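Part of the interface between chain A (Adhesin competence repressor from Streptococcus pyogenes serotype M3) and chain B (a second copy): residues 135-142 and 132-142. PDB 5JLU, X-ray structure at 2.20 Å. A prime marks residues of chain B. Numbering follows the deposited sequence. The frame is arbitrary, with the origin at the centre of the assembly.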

# COMPACT_ATOMS: atom_id res chain seq x y z
N GLU A 135 16.42 -14.90 12.04
CA GLU A 135 15.56 -16.11 11.80
C GLU A 135 14.11 -15.84 12.24
O GLU A 135 13.16 -16.33 11.64
N ILE A 136 13.98 -15.05 13.27
CA ILE A 136 12.69 -14.70 13.78
C ILE A 136 12.05 -13.65 12.86
O ILE A 136 10.88 -13.73 12.57
N VAL A 137 12.84 -12.69 12.41
CA VAL A 137 12.33 -11.73 11.47
C VAL A 137 11.82 -12.46 10.23
O VAL A 137 10.74 -12.18 9.79
N ASP A 138 12.54 -13.49 9.78
CA ASP A 138 12.15 -14.28 8.64
C ASP A 138 10.84 -14.93 8.89
O ASP A 138 9.88 -14.80 8.08
N LYS A 139 10.80 -15.65 10.00
CA LYS A 139 9.58 -16.35 10.41
C LYS A 139 8.43 -15.34 10.43
O LYS A 139 7.40 -15.60 9.88
N PHE A 140 8.63 -14.15 10.99
CA PHE A 140 7.55 -13.16 11.00
C PHE A 140 7.12 -12.70 9.59
O PHE A 140 5.92 -12.75 9.25
N VAL A 141 8.06 -12.31 8.73
CA VAL A 141 7.66 -11.75 7.44
C VAL A 141 7.00 -12.80 6.60
O VAL A 141 6.06 -12.48 5.86
N THR A 142 7.44 -14.04 6.78
CA THR A 142 6.88 -15.17 6.06
C THR A 142 5.42 -15.38 6.42
O THR A 142 4.59 -15.40 5.50
N LYS B 132 9.39 -13.75 24.01
CA LYS B 132 10.77 -13.54 23.57
C LYS B 132 10.86 -13.18 22.08
O LYS B 132 11.43 -12.15 21.71
N GLU B 133 10.33 -14.04 21.24
CA GLU B 133 10.26 -13.74 19.82
C GLU B 133 9.62 -12.35 19.59
O GLU B 133 10.21 -11.48 18.95
N LEU B 134 8.50 -12.05 20.25
CA LEU B 134 7.81 -10.80 20.01
C LEU B 134 8.60 -9.56 20.37
O LEU B 134 8.27 -8.49 19.86
N GLU B 135 9.61 -9.63 21.25
CA GLU B 135 10.45 -8.41 21.47
C GLU B 135 11.25 -8.06 20.20
O GLU B 135 11.49 -6.91 19.89
N ILE B 136 11.63 -9.09 19.49
CA ILE B 136 12.38 -8.93 18.28
C ILE B 136 11.42 -8.48 17.17
O ILE B 136 11.76 -7.61 16.39
N VAL B 137 10.24 -9.07 17.11
CA VAL B 137 9.27 -8.63 16.15
C VAL B 137 8.97 -7.15 16.37
O VAL B 137 8.97 -6.40 15.43
N ASP B 138 8.89 -6.71 17.63
CA ASP B 138 8.65 -5.33 17.97
C ASP B 138 9.75 -4.48 17.45
O ASP B 138 9.51 -3.48 16.72
N LYS B 139 10.96 -4.85 17.83
CA LYS B 139 12.15 -4.14 17.40
C LYS B 139 12.13 -4.04 15.87
O LYS B 139 12.31 -2.98 15.34
N PHE B 140 11.81 -5.12 15.16
CA PHE B 140 11.76 -5.05 13.70
C PHE B 140 10.67 -4.08 13.17
O PHE B 140 10.97 -3.18 12.36
N VAL B 141 9.43 -4.19 13.65
CA VAL B 141 8.37 -3.36 13.07
C VAL B 141 8.61 -1.92 13.36
O VAL B 141 8.30 -1.06 12.51
N THR B 142 9.21 -1.66 14.52
CA THR B 142 9.54 -0.31 14.94
C THR B 142 10.54 0.33 13.99
O THR B 142 10.24 1.42 13.48

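Two copies of the same helix cross here in a near-symmetric, almost wholly apolar contact, edged by one long salt bridge and crossed by no hydrogen bond. The axes approach to 9.4 Å at 76°, so contact concentrates near the crossing, where the CA atoms of Val137 and Val137′ lie 6.4 Å apart; 500 Å² is buried in total. Ile136 and Phe140, one helical turn apart, direct their CA-to-CB bonds toward the partner in both chains, while Val137 and Val141 point sideways and contribute through their methyls. With chi1 m and chi2 t, the isoleucines meet tip to tip, Ile136 CD1 to Ile136′ CD1 at 3.2 Å, a tight methyl contact. Ile136 CG2 also lies 4.1 Å from Val137′ CG2, and the reciprocal pair matches it. Both Phe140 side chains take chi1 t. Val137 CG1 sits 3.9 Å from the centroid of the Phe140′ ring, 10° off its normal, a CH-pi contact over the face that Val137′ CG1 repeats on Phe140. The rings themselves meet at Phe140 CD2 and Phe140′ CD2, 3.9 Å apart, and Val141 CG1 reaches Phe140′ CE2 at 4.0 Å. At the periphery, an extended Lys139 places NZ 3.8 Å from Glu133′ OE1, too far for strong pairing.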

# COMPACT_ATOMS: atom_id res chain seq x y z
CB GLU A 135 16.10 -17.41 12.49
CG GLU A 135 17.55 -17.79 12.10
CD GLU A 135 17.83 -17.63 10.60
OE1 GLU A 135 17.19 -18.40 9.83
OE2 GLU A 135 18.63 -16.72 10.20
CB ILE A 136 12.82 -14.16 15.17
CG1 ILE A 136 13.28 -15.31 16.09
CG2 ILE A 136 11.50 -13.57 15.68
CD1 ILE A 136 13.86 -14.75 17.36
CB VAL A 137 13.34 -10.64 11.15
CG1 VAL A 137 12.88 -9.82 9.95
CG2 VAL A 137 13.57 -9.76 12.38
CB ASP A 138 13.23 -15.34 8.34
CG ASP A 138 12.94 -16.17 7.05
OD1 ASP A 138 11.93 -15.98 6.35
OD2 ASP A 138 13.77 -17.06 6.75
CB LYS A 139 9.78 -17.07 11.75
CG LYS A 139 8.82 -18.24 12.01
CD LYS A 139 8.86 -18.79 13.45
CE LYS A 139 7.46 -19.19 13.97
NZ LYS A 139 7.43 -19.38 15.44
CB PHE A 140 7.94 -11.97 11.88
CG PHE A 140 7.00 -10.84 11.78
CD1 PHE A 140 5.72 -10.95 12.27
CD2 PHE A 140 7.39 -9.65 11.15
CE1 PHE A 140 4.83 -9.90 12.14
CE2 PHE A 140 6.51 -8.61 11.00
CZ PHE A 140 5.23 -8.74 11.49
CB VAL A 141 8.77 -11.01 6.63
CG1 VAL A 141 9.41 -9.95 7.47
CG2 VAL A 141 9.81 -11.93 6.08
CB THR A 142 7.68 -16.46 6.29
OG1 THR A 142 9.02 -16.25 5.86
CG2 THR A 142 7.07 -17.62 5.47
CB LYS B 132 11.66 -14.78 23.87
CG LYS B 132 12.82 -14.51 24.83
CD LYS B 132 13.60 -15.80 25.16
CE LYS B 132 13.04 -16.55 26.38
NZ LYS B 132 14.01 -17.57 26.88
CB GLU B 133 9.57 -14.90 19.08
CG GLU B 133 10.43 -16.17 19.05
CD GLU B 133 9.70 -17.42 18.57
OE1 GLU B 133 8.42 -17.50 18.64
OE2 GLU B 133 10.42 -18.34 18.11
CB LEU B 134 6.40 -10.76 20.66
CG LEU B 134 5.45 -11.77 19.99
CD1 LEU B 134 4.16 -11.91 20.77
CD2 LEU B 134 5.13 -11.43 18.54
CB GLU B 135 11.41 -8.53 22.70
CG GLU B 135 10.70 -8.85 24.04
CD GLU B 135 9.41 -8.05 24.24
OE1 GLU B 135 9.54 -6.80 24.37
OE2 GLU B 135 8.28 -8.66 24.23
CB ILE B 136 13.04 -10.21 17.91
CG1 ILE B 136 14.12 -10.52 18.96
CG2 ILE B 136 13.66 -10.15 16.51
CD1 ILE B 136 14.49 -11.98 18.91
CB VAL B 137 8.01 -9.50 16.16
CG1 VAL B 137 6.90 -8.83 15.35
CG2 VAL B 137 8.34 -10.89 15.64
CB ASP B 138 8.53 -5.18 19.50
CG ASP B 138 8.17 -3.73 19.95
OD1 ASP B 138 7.99 -2.80 19.13
OD2 ASP B 138 8.06 -3.52 21.18
CB LYS B 139 13.43 -4.81 17.93
CG LYS B 139 14.65 -3.89 18.02
CD LYS B 139 15.98 -4.63 18.33
CE LYS B 139 17.17 -4.03 17.54
NZ LYS B 139 18.36 -4.93 17.55
CB PHE B 140 11.59 -6.44 13.10
CG PHE B 140 11.31 -6.43 11.65
CD1 PHE B 140 12.29 -6.02 10.77
CD2 PHE B 140 10.06 -6.80 11.17
CE1 PHE B 140 12.02 -5.98 9.42
CE2 PHE B 140 9.77 -6.73 9.83
CZ PHE B 140 10.75 -6.33 8.96
CB VAL B 141 6.91 -3.77 13.42
CG1 VAL B 141 6.67 -5.21 13.10
CG2 VAL B 141 6.54 -3.49 14.85
CB THR B 142 10.04 -0.25 16.38
OG1 THR B 142 9.04 -0.78 17.25
CG2 THR B 142 10.34 1.21 16.80